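Choline kinase (Cryptosporidium parvum, PDB 3MES) probably phosphorylates choline, and perhaps ethanolamine, using ATP and magnesium. Local coordinates at residues L162-T165 and H166-V169; S226-L229 and E230-Q234; L332-S335 and V336-Q340; S367-T370 and W371-S375. All blocks are in the same frame, centred on the assembly; numbering follows the deposited sequence.

Contact 1 of 4, residues L162-T165 and H166-V169; sequences LQLT and HICV
L164 and C168 join loop to helix through the C168 N to L164 O hydrogen bond, 2.9 Å long and with an N-H...O angle of 159°. L164 is the N-cap residue: its psi of 126° is not helical, yet its carbonyl already accepts from the amide four residues on. V169 N then bonds to T165 O at 3.1 Å, so two successive i to i+4 bonds set the first turn of helix 165-179. Packing is tightest round T165 O. V169 places CG2 between its own N and carbonyl carbon, and this methyl lies 3.2 Å from T165 O. The inner side chains are buried too: C168 and V169 face helix 327-342, and T165 OG1 is hydrogen-bonded to V346 O of the second subunit.

The other side is looser. L164 rests its CB 3.8 Å from H166 CE1, the two side chains running side by side in the same direction. Its CD1 meets I167 CD1 at 3.9 Å, the chains here crossing at a slant. These are ordinary van der Waals distances; L164 is the partly exposed member, while H166 and I167 are buried. The second subunit still approaches this side, with its E344 packed on L164 and its S339 on H166.

Before the cap, L162 points away from the helix, its side chain about 5 Å from a bound magnesium ion and touching E271, a magnesium ligand. The arrangement is that of a helix N-terminus whose N-cap follows a 3-10 turn, set between the metal site and the subunit interface.

Contact 2 of 4, residues S226-L229 and E230-Q234; sequences SKIL and EEIDQ
K227 and E231 meet because both side chains bend. In K227, CG stands anti to the backbone N, and a turn at chi2 (77°) with another at chi4 brings NZ up along the helix. E231 folds at chi2 (-79°), keeping its carboxylate beside its own turn, where the forward-reaching lysine meets it. The resulting i to i+4 salt bridge joins K227 NZ to E231 OE2 at 3.2 Å; the ammonium approaches from the anti side of the oxygen, 21° out of the carboxylate plane. Within the same turn, E231 CG passes 3.2 Å from K227 O, the carbonyl that accepts from E231 N at 3.1 Å. E230, by contrast, extends straight beyond CG and crosses K227 at about a right angle. Its OE2 is 3.9 Å from K227 CE but 5.3 Å from K227 NZ, near enough for electrostatic attraction without charged-atom contact. On the buried face, I228 CG2 and I232 CG1 come to 4.4 Å, a light apolar touch.

E231 OE1 is hydrogen-bonded to Y402 OH. One carboxylate thus spans a lysine on the exposed side and Y402 of helix 391-411, and both partners would be expected to stabilise its charged form.

Contact 3 of 4, residues L332-S335 and V336-Q340; sequences LFIS and VYLSQ
S335 O is gripped twice by S339: by the hydroxyl OG at 2.7 Å and by the amide N at 3.0 Å. The two donors approach from opposite faces of the carbonyl plane, OG tilted 30° from it. With chi1 at -63°, S339 OG is set anti to its carbonyl carbon and swings back beside its own N, which brings it within reach of the preceding turn. The same hydroxyl is also hydrogen-bonded to V346 N, so the short bond to S335 O has its oxygen anchored from outside the helix as well.

S335 in turn directs its own OG backward, to K331 O. Two successive serines, four residues apart, therefore return their hydroxyls to i-4 carbonyls, a familiar way for serine to satisfy a buried OH within an alpha-helix, here helix 327-342, which runs along the subunit interface. L332 and V336 are on its interface side, where V336 packs against H166 of the second subunit; V336 CG2 presses to 3.2 Å from L332 O.

Away from that interface, I334 and L338 lie side by side, pointing the same way, with CG2 of I334 3.9 Å from CD1 of L338; both lean on M356 of helix 351-362. A third flank carries the aromatic rings. F333 CE2 approaches Y337 CB at 4.4 Å, obliquely to the phenyl plane. F333 also makes an edge-to-face contact with F302, and Y337 reaches outward from the helix, with CG anti to its backbone N (172°), to bond through OH to H179 ND1.

Contact 4 of 4, residues S367-T370 and W371-S375; sequences SHIT and WGLWS. With DME (decamethonium ion), chain K.
W371 and W374 meet each other and jointly receive one trimethylammonium end of decamethonium. The methyl C17 is 3.3 Å from W371 CZ3, and C18 sits 3.4 Å above the W371 plane on the same face. The ligand's N12 lies 4.2 Å from W371 CE3, over the same ring face, a geometry consistent with a cation-pi interaction. W374 presents a face to the same head group, C17 being 3.9 Å above its plane toward the rim, and its CH2 reaches C8 of the alkyl chain at 3.8 Å. The indoles are steeply inclined to one another: W371 CZ3 stands 3.6 Å above the W374 plane, while W374 CD2 lies at the W371 edge.

The torsions differ to allow this. W374 sets CG anti to its backbone N (171°), whereas W371 turns CG back beside its own N (-66°), so two residues three apart converge on one cation.

In the next shell, S367 OG lies in plane at the W371 edge, 3.7 Å from CD1. N300 OD1 is hydrogen-bonded to both S367 OG and W371 NE1, which should restrain rotation of the indole, and R398 NH2 is hydrogen-bonded to S367 OG. Y288 meets W371 edge-to-face. Behind the rings, W374 N bonds to T370 O at 2.8 Å, and I369 and L373 line the side of helix 364-376 turned toward helix 391-411. Tryptophan faces round a quaternary ammonium group are typical of aromatic choline-binding pockets; decamethonium is bound here, probably where choline's head group would sit.

How the contacts relate
The four contacts follow in series along the chain; none nests in or crosses another, and each spans one unbroken stretch, closing only turns. Contact 1 starts helix 165-179, contact 2 takes in the later part of helix 222-231 and beyond, contact 3 lies midway along helix 327-342 and contact 4 on helix 364-376. Two pairs form in space. Contacts 1 and 3, centres 12 Å apart, join where C168 O nears F333 CD1 (3.6 Å) and T165 CG2 meets L332 CD1 (3.7 Å); both touch the second subunit. Contacts 2 and 4, centres 13 Å apart, join through I232 CD1 and L373 CD1 (3.7 Å), placing 226-234 against the I369 and L373 side of helix 364-376.

Contact 1 of 4, residues L162-T165 and H166-V169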
loop_
_atom_site.group_PDB
_atom_site.type_symbol
_atom_site.label_atom_id
_atom_site.label_comp_id
_atom_site.label_asym_id
_atom_site.label_seq_id
_atom_site.Cartn_x
_atom_site.Cartn_y
_atom_site.Cartn_z
ATOM N N LEU B 162 -5.860 12.808 2.205
ATOM C CA LEU B 162 -4.546 12.743 2.827
ATOM C C LEU B 162 -4.664 12.511 4.331
ATOM O O LEU B 162 -3.781 11.908 4.943
ATOM C CB LEU B 162 -3.745 14.016 2.547
ATOM C CG LEU B 162 -3.484 14.346 1.074
ATOM C CD1 LEU B 162 -2.322 15.325 0.944
ATOM C CD2 LEU B 162 -3.208 13.080 0.278
ATOM N N GLN B 163 -5.760 12.985 4.918
ATOM C CA GLN B 163 -5.970 12.861 6.361
ATOM C C GLN B 163 -6.233 11.413 6.759
ATOM O O GLN B 163 -6.055 11.038 7.917
ATOM C CB GLN B 163 -7.135 13.746 6.823
ATOM C CG GLN B 163 -6.943 15.240 6.587
ATOM C CD GLN B 163 -6.013 15.891 7.601
ATOM O OE1 GLN B 163 -5.556 15.252 8.546
ATOM N NE2 GLN B 163 -5.735 17.176 7.406
ATOM N N LEU B 164 -6.656 10.602 5.794
ATOM C CA LEU B 164 -7.007 9.210 6.069
ATOM C C LEU B 164 -5.763 8.361 6.292
ATOM O O LEU B 164 -4.865 8.330 5.450
ATOM C CB LEU B 164 -7.860 8.635 4.938
ATOM C CG LEU B 164 -9.118 9.450 4.623
ATOM C CD1 LEU B 164 -9.888 8.837 3.454
ATOM C CD2 LEU B 164 -10.000 9.576 5.863
ATOM N N THR B 165 -5.723 7.668 7.425
ATOM C CA THR B 165 -4.513 6.980 7.872
ATOM C C THR B 165 -4.011 5.911 6.903
ATOM O O THR B 165 -2.807 5.780 6.692
ATOM C CB THR B 165 -4.702 6.347 9.269
ATOM O OG1 THR B 165 -5.428 7.249 10.111
ATOM C CG2 THR B 165 -3.348 6.033 9.904
ATOM N N HIS B 166 -4.925 5.141 6.323
ATOM C CA HIS B 166 -4.520 4.089 5.392
ATOM C C HIS B 166 -3.907 4.686 4.129
ATOM O O HIS B 166 -2.997 4.112 3.544
ATOM C CB HIS B 166 -5.695 3.174 5.042
ATOM C CG HIS B 166 -6.753 3.837 4.217
ATOM N ND1 HIS B 166 -7.720 4.653 4.762
ATOM C CD2 HIS B 166 -6.997 3.801 2.885
ATOM C CE1 HIS B 166 -8.513 5.094 3.801
ATOM N NE2 HIS B 166 -8.095 4.592 2.653
ATOM N N ILE B 167 -4.405 5.846 3.720
ATOM C CA ILE B 167 -3.854 6.540 2.562
ATOM C C ILE B 167 -2.507 7.165 2.906
ATOM O O ILE B 167 -1.569 7.113 2.114
ATOM C CB ILE B 167 -4.801 7.645 2.056
ATOM C CG1 ILE B 167 -6.009 7.031 1.348
ATOM C CG2 ILE B 167 -4.065 8.586 1.110
ATOM C CD1 ILE B 167 -7.017 8.058 0.875
ATOM N N CYS B 168 -2.420 7.752 4.095
ATOM C CA CYS B 168 -1.191 8.390 4.547
ATOM C C CYS B 168 -0.010 7.426 4.531
ATOM O O CYS B 168 1.048 7.730 3.977
ATOM C CB CYS B 168 -1.370 8.959 5.955
ATOM S SG CYS B 168 0.126 9.701 6.636
ATOM N N VAL B 169 -0.198 6.258 5.138
ATOM C CA VAL B 169 0.886 5.291 5.280
ATOM C C VAL B 169 1.306 4.615 3.972
ATOM O O VAL B 169 2.436 4.139 3.861
ATOM C CB VAL B 169 0.564 4.215 6.334
ATOM C CG1 VAL B 169 0.471 4.846 7.719
ATOM C CG2 VAL B 169 -0.724 3.482 5.974
#

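Contact 2 of 4, residues S226-L229 and E230-Q234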
loop_
_atom_site.group_PDB
_atom_site.type_symbol
_atom_site.label_atom_id
_atom_site.label_comp_id
_atom_site.label_asym_id
_atom_site.label_seq_id
_atom_site.Cartn_x
_atom_site.Cartn_y
_atom_site.Cartn_z
ATOM N N SER B 226 9.381 41.176 0.849
ATOM C CA SER B 226 10.631 41.777 1.287
ATOM C C SER B 226 11.179 41.077 2.527
ATOM O O SER B 226 12.386 40.860 2.645
ATOM C CB SER B 226 10.433 43.267 1.561
ATOM O OG SER B 226 11.661 43.966 1.481
ATOM N N LYS B 227 10.288 40.719 3.448
ATOM C CA LYS B 227 10.692 40.036 4.673
ATOM C C LYS B 227 11.208 38.631 4.379
ATOM O O LYS B 227 12.094 38.125 5.068
ATOM C CB LYS B 227 9.529 39.970 5.666
ATOM C CG LYS B 227 9.932 39.486 7.053
ATOM C CD LYS B 227 10.625 40.585 7.843
ATOM C CE LYS B 227 11.548 40.009 8.911
ATOM N NZ LYS B 227 10.881 38.966 9.738
ATOM N N ILE B 228 10.649 38.002 3.350
ATOM C CA ILE B 228 11.067 36.664 2.952
ATOM C C ILE B 228 12.486 36.681 2.394
ATOM O O ILE B 228 13.261 35.750 2.615
ATOM C CB ILE B 228 10.112 36.066 1.902
ATOM C CG1 ILE B 228 8.725 35.848 2.508
ATOM C CG2 ILE B 228 10.669 34.757 1.351
ATOM C CD1 ILE B 228 8.722 34.924 3.704
ATOM N N LEU B 229 12.817 37.746 1.669
ATOM C CA LEU B 229 14.150 37.908 1.102
ATOM C C LEU B 229 15.207 38.008 2.194
ATOM O O LEU B 229 16.351 37.606 1.996
ATOM C CB LEU B 229 14.207 39.146 0.207
ATOM C CG LEU B 229 13.475 39.043 -1.131
ATOM C CD1 LEU B 229 13.600 40.342 -1.914
ATOM C CD2 LEU B 229 14.007 37.869 -1.940
ATOM N N GLU B 230 14.820 38.550 3.344
ATOM C CA GLU B 230 15.728 38.662 4.478
ATOM C C GLU B 230 15.883 37.321 5.183
ATOM O O GLU B 230 16.980 36.947 5.597
ATOM C CB GLU B 230 15.224 39.713 5.468
ATOM C CG GLU B 230 15.061 41.103 4.876
ATOM C CD GLU B 230 14.669 42.130 5.920
ATOM O OE1 GLU B 230 14.485 43.311 5.555
ATOM O OE2 GLU B 230 14.543 41.758 7.106
ATOM N N GLU B 231 14.773 36.600 5.317
ATOM C CA GLU B 231 14.772 35.297 5.973
ATOM C C GLU B 231 15.669 34.309 5.238
ATOM O O GLU B 231 16.336 33.483 5.859
ATOM C CB GLU B 231 13.347 34.742 6.058
ATOM C CG GLU B 231 12.407 35.555 6.931
ATOM C CD GLU B 231 12.607 35.291 8.411
ATOM O OE1 GLU B 231 12.859 34.123 8.782
ATOM O OE2 GLU B 231 12.502 36.249 9.205
ATOM N N ILE B 232 15.683 34.399 3.913
ATOM C CA ILE B 232 16.466 33.483 3.091
ATOM C C ILE B 232 17.948 33.492 3.460
ATOM O O ILE B 232 18.622 32.465 3.382
ATOM C CB ILE B 232 16.291 33.784 1.591
ATOM C CG1 ILE B 232 14.859 33.463 1.158
ATOM C CG2 ILE B 232 17.285 32.986 0.765
ATOM C CD1 ILE B 232 14.615 33.598 -0.326
ATOM N N ASP B 233 18.452 34.651 3.870
ATOM C CA ASP B 233 19.855 34.778 4.252
ATOM C C ASP B 233 20.203 33.897 5.451
ATOM O O ASP B 233 21.344 33.458 5.596
ATOM C CB ASP B 233 20.200 36.239 4.559
ATOM C CG ASP B 233 20.174 37.118 3.322
ATOM O OD1 ASP B 233 20.606 36.651 2.246
ATOM O OD2 ASP B 233 19.725 38.280 3.431
ATOM N N GLN B 234 19.216 33.644 6.307
ATOM C CA GLN B 234 19.425 32.840 7.512
ATOM C C GLN B 234 19.016 31.389 7.298
ATOM O O GLN B 234 19.204 30.548 8.175
ATOM C CB GLN B 234 18.607 33.404 8.675
ATOM C CG GLN B 234 18.877 34.859 9.008
ATOM C CD GLN B 234 17.867 35.419 9.997
ATOM O OE1 GLN B 234 18.202 36.253 10.840
ATOM N NE2 GLN B 234 16.622 34.956 9.900
#

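Contact 3 of 4, residues L332-S335 and V336-Q340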
loop_
_atom_site.group_PDB
_atom_site.type_symbol
_atom_site.label_atom_id
_atom_site.label_comp_id
_atom_site.label_asym_id
_atom_site.label_seq_id
_atom_site.Cartn_x
_atom_site.Cartn_y
_atom_site.Cartn_z
ATOM N N LEU B 332 3.008 8.225 12.560
ATOM C CA LEU B 332 2.649 7.002 11.855
ATOM C C LEU B 332 3.315 6.990 10.484
ATOM O O LEU B 332 3.884 5.983 10.063
ATOM C CB LEU B 332 1.132 6.883 11.716
ATOM C CG LEU B 332 0.376 6.726 13.035
ATOM C CD1 LEU B 332 -1.130 6.731 12.803
ATOM C CD2 LEU B 332 0.813 5.453 13.751
ATOM N N PHE B 333 3.253 8.121 9.794
ATOM C CA PHE B 333 3.886 8.243 8.489
ATOM C C PHE B 333 5.363 7.901 8.598
ATOM O O PHE B 333 5.881 7.066 7.853
ATOM C CB PHE B 333 3.721 9.662 7.948
ATOM C CG PHE B 333 4.346 9.873 6.596
ATOM C CD1 PHE B 333 3.570 9.851 5.450
ATOM C CD2 PHE B 333 5.708 10.095 6.473
ATOM C CE1 PHE B 333 4.140 10.048 4.206
ATOM C CE2 PHE B 333 6.283 10.291 5.233
ATOM C CZ PHE B 333 5.499 10.269 4.098
ATOM N N ILE B 334 6.034 8.541 9.549
ATOM C CA ILE B 334 7.476 8.416 9.681
ATOM C C ILE B 334 7.905 7.026 10.137
ATOM O O ILE B 334 8.987 6.559 9.782
ATOM C CB ILE B 334 8.042 9.498 10.619
ATOM C CG1 ILE B 334 7.921 10.870 9.946
ATOM C CG2 ILE B 334 9.491 9.194 10.973
ATOM C CD1 ILE B 334 8.208 12.031 10.875
ATOM N N SER B 335 7.055 6.368 10.919
ATOM C CA SER B 335 7.327 5.003 11.353
ATOM C C SER B 335 7.296 4.047 10.168
ATOM O O SER B 335 8.142 3.158 10.049
ATOM C CB SER B 335 6.308 4.558 12.403
ATOM O OG SER B 335 6.379 5.383 13.549
ATOM N N VAL B 336 6.311 4.228 9.297
ATOM C CA VAL B 336 6.181 3.391 8.110
ATOM C C VAL B 336 7.304 3.692 7.125
ATOM O O VAL B 336 7.866 2.785 6.510
ATOM C CB VAL B 336 4.824 3.603 7.415
ATOM C CG1 VAL B 336 4.753 2.792 6.129
ATOM C CG2 VAL B 336 3.684 3.235 8.351
ATOM N N TYR B 337 7.621 4.974 6.981
ATOM C CA TYR B 337 8.705 5.413 6.110
ATOM C C TYR B 337 10.007 4.709 6.477
ATOM O O TYR B 337 10.638 4.064 5.636
ATOM C CB TYR B 337 8.880 6.935 6.205
ATOM C CG TYR B 337 10.101 7.466 5.482
ATOM C CD1 TYR B 337 10.048 7.791 4.130
ATOM C CD2 TYR B 337 11.306 7.643 6.150
ATOM C CE1 TYR B 337 11.158 8.272 3.467
ATOM C CE2 TYR B 337 12.423 8.123 5.495
ATOM C CZ TYR B 337 12.344 8.438 4.152
ATOM O OH TYR B 337 13.455 8.919 3.493
ATOM N N LEU B 338 10.398 4.831 7.743
ATOM C CA LEU B 338 11.648 4.251 8.225
ATOM C C LEU B 338 11.646 2.729 8.148
ATOM O O LEU B 338 12.671 2.115 7.850
ATOM C CB LEU B 338 11.931 4.705 9.659
ATOM C CG LEU B 338 12.282 6.184 9.813
ATOM C CD1 LEU B 338 12.344 6.579 11.283
ATOM C CD2 LEU B 338 13.598 6.485 9.113
ATOM N N SER B 339 10.497 2.123 8.428
ATOM C CA SER B 339 10.363 0.683 8.298
ATOM C C SER B 339 10.706 0.281 6.870
ATOM O O SER B 339 11.288 -0.776 6.635
ATOM C CB SER B 339 8.946 0.231 8.656
ATOM O OG SER B 339 8.649 0.516 10.013
ATOM N N GLN B 340 10.350 1.143 5.924
ATOM C CA GLN B 340 10.592 0.886 4.510
ATOM C C GLN B 340 12.049 1.145 4.132
ATOM O O GLN B 340 12.688 0.300 3.505
ATOM C CB GLN B 340 9.651 1.734 3.648
ATOM C CG GLN B 340 9.976 1.736 2.157
ATOM C CD GLN B 340 9.681 0.412 1.481
ATOM O OE1 GLN B 340 10.471 -0.529 1.557
ATOM N NE2 GLN B 340 8.540 0.334 0.806
#

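Contact 4 of 4, residues S367-T370 and W371-S375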
loop_
_atom_site.group_PDB
_atom_site.type_symbol
_atom_site.label_atom_id
_atom_site.label_comp_id
_atom_site.label_asym_id
_atom_site.label_seq_id
_atom_site.Cartn_x
_atom_site.Cartn_y
_atom_site.Cartn_z
ATOM N N SER B 367 9.635 24.338 2.246
ATOM C CA SER B 367 8.523 24.142 1.320
ATOM C C SER B 367 7.760 25.437 1.041
ATOM O O SER B 367 7.497 25.773 -0.116
ATOM C CB SER B 367 7.569 23.074 1.862
ATOM O OG SER B 367 6.438 22.918 1.021
ATOM N N HIS B 368 7.411 26.162 2.102
ATOM C CA HIS B 368 6.670 27.416 1.964
ATOM C C HIS B 368 7.450 28.465 1.179
ATOM O O HIS B 368 6.874 29.233 0.410
ATOM C CB HIS B 368 6.296 27.988 3.334
ATOM C CG HIS B 368 5.262 27.189 4.064
ATOM N ND1 HIS B 368 4.071 26.805 3.486
ATOM C CD2 HIS B 368 5.231 26.722 5.334
ATOM C CE1 HIS B 368 3.357 26.125 4.364
ATOM N NE2 HIS B 368 4.038 26.061 5.494
ATOM N N ILE B 369 8.760 28.511 1.385
ATOM C CA ILE B 369 9.589 29.491 0.696
ATOM C C ILE B 369 9.826 29.094 -0.756
ATOM O O ILE B 369 9.742 29.923 -1.658
ATOM C CB ILE B 369 10.938 29.693 1.409
ATOM C CG1 ILE B 369 10.781 30.707 2.546
ATOM C CG2 ILE B 369 11.995 30.168 0.422
ATOM C CD1 ILE B 369 12.070 31.009 3.281
ATOM N N THR B 370 10.119 27.817 -0.972
ATOM C CA THR B 370 10.384 27.310 -2.310
ATOM C C THR B 370 9.206 27.569 -3.246
ATOM O O THR B 370 9.348 28.217 -4.279
ATOM C CB THR B 370 10.689 25.797 -2.283
ATOM O OG1 THR B 370 11.826 25.550 -1.442
ATOM C CG2 THR B 370 10.976 25.282 -3.686
ATOM N N TRP B 371 8.037 27.069 -2.874
ATOM C CA TRP B 371 6.873 27.186 -3.737
ATOM C C TRP B 371 6.348 28.615 -3.802
ATOM O O TRP B 371 5.645 28.985 -4.745
ATOM C CB TRP B 371 5.788 26.202 -3.309
ATOM C CG TRP B 371 6.215 24.783 -3.502
ATOM C CD1 TRP B 371 6.379 23.831 -2.536
ATOM C CD2 TRP B 371 6.560 24.156 -4.745
ATOM N NE1 TRP B 371 6.790 22.651 -3.104
ATOM C CE2 TRP B 371 6.909 22.824 -4.458
ATOM C CE3 TRP B 371 6.601 24.593 -6.072
ATOM C CZ2 TRP B 371 7.296 21.923 -5.449
ATOM C CZ3 TRP B 371 6.985 23.698 -7.056
ATOM C CH2 TRP B 371 7.327 22.378 -6.738
ATOM N N GLY B 372 6.701 29.417 -2.800
ATOM C CA GLY B 372 6.402 30.841 -2.833
ATOM C C GLY B 372 7.174 31.525 -3.950
ATOM O O GLY B 372 6.587 32.127 -4.848
ATOM N N LEU B 373 8.498 31.428 -3.894
ATOM C CA LEU B 373 9.344 32.005 -4.931
ATOM C C LEU B 373 8.997 31.412 -6.293
ATOM O O LEU B 373 8.969 32.120 -7.299
ATOM C CB LEU B 373 10.820 31.760 -4.615
ATOM C CG LEU B 373 11.324 32.265 -3.265
ATOM C CD1 LEU B 373 12.793 31.910 -3.080
ATOM C CD2 LEU B 373 11.102 33.766 -3.133
ATOM N N TRP B 374 8.739 30.109 -6.314
ATOM C CA TRP B 374 8.354 29.410 -7.537
ATOM C C TRP B 374 7.094 30.019 -8.139
ATOM O O TRP B 374 7.011 30.240 -9.349
ATOM C CB TRP B 374 8.125 27.927 -7.239
ATOM C CG TRP B 374 7.527 27.150 -8.375
ATOM C CD1 TRP B 374 8.200 26.491 -9.362
ATOM C CD2 TRP B 374 6.132 26.935 -8.629
ATOM N NE1 TRP B 374 7.312 25.883 -10.218
ATOM C CE2 TRP B 374 6.037 26.140 -9.790
ATOM C CE3 TRP B 374 4.956 27.339 -7.989
ATOM C CZ2 TRP B 374 4.813 25.744 -10.325
ATOM C CZ3 TRP B 374 3.741 26.945 -8.523
ATOM C CH2 TRP B 374 3.679 26.155 -9.679
ATOM N N SER B 375 6.116 30.287 -7.283
ATOM C CA SER B 375 4.843 30.837 -7.719
ATOM C C SER B 375 5.037 32.198 -8.382
ATOM O O SER B 375 4.288 32.572 -9.283
ATOM C CB SER B 375 3.886 30.951 -6.530
ATOM O OG SER B 375 2.537 30.946 -6.958
HETATM N N1 DME K . -6.410 21.142 -11.470
HETATM C C2 DME K . -5.902 22.346 -12.147
HETATM C C3 DME K . -4.401 22.498 -11.880
HETATM C C4 DME K . -3.920 23.911 -12.229
HETATM C C5 DME K . -2.407 24.057 -12.026
HETATM C C6 DME K . -2.034 24.014 -10.540
HETATM C C7 DME K . -1.435 25.346 -10.075
HETATM C C8 DME K . -0.015 25.157 -9.536
HETATM C C9 DME K . -0.009 24.957 -8.019
HETATM C C10 DME K . 0.995 23.873 -7.616
HETATM C C11 DME K . 1.635 24.193 -6.265
HETATM N N12 DME K . 2.661 23.188 -5.941
HETATM C C13 DME K . -7.767 21.394 -10.956
HETATM C C14 DME K . -6.449 20.027 -12.431
HETATM C C15 DME K . -5.523 20.798 -10.347
HETATM C C16 DME K . 2.065 21.843 -5.938
HETATM C C17 DME K . 3.730 23.245 -6.949
HETATM C C18 DME K . 3.209 23.474 -4.605
#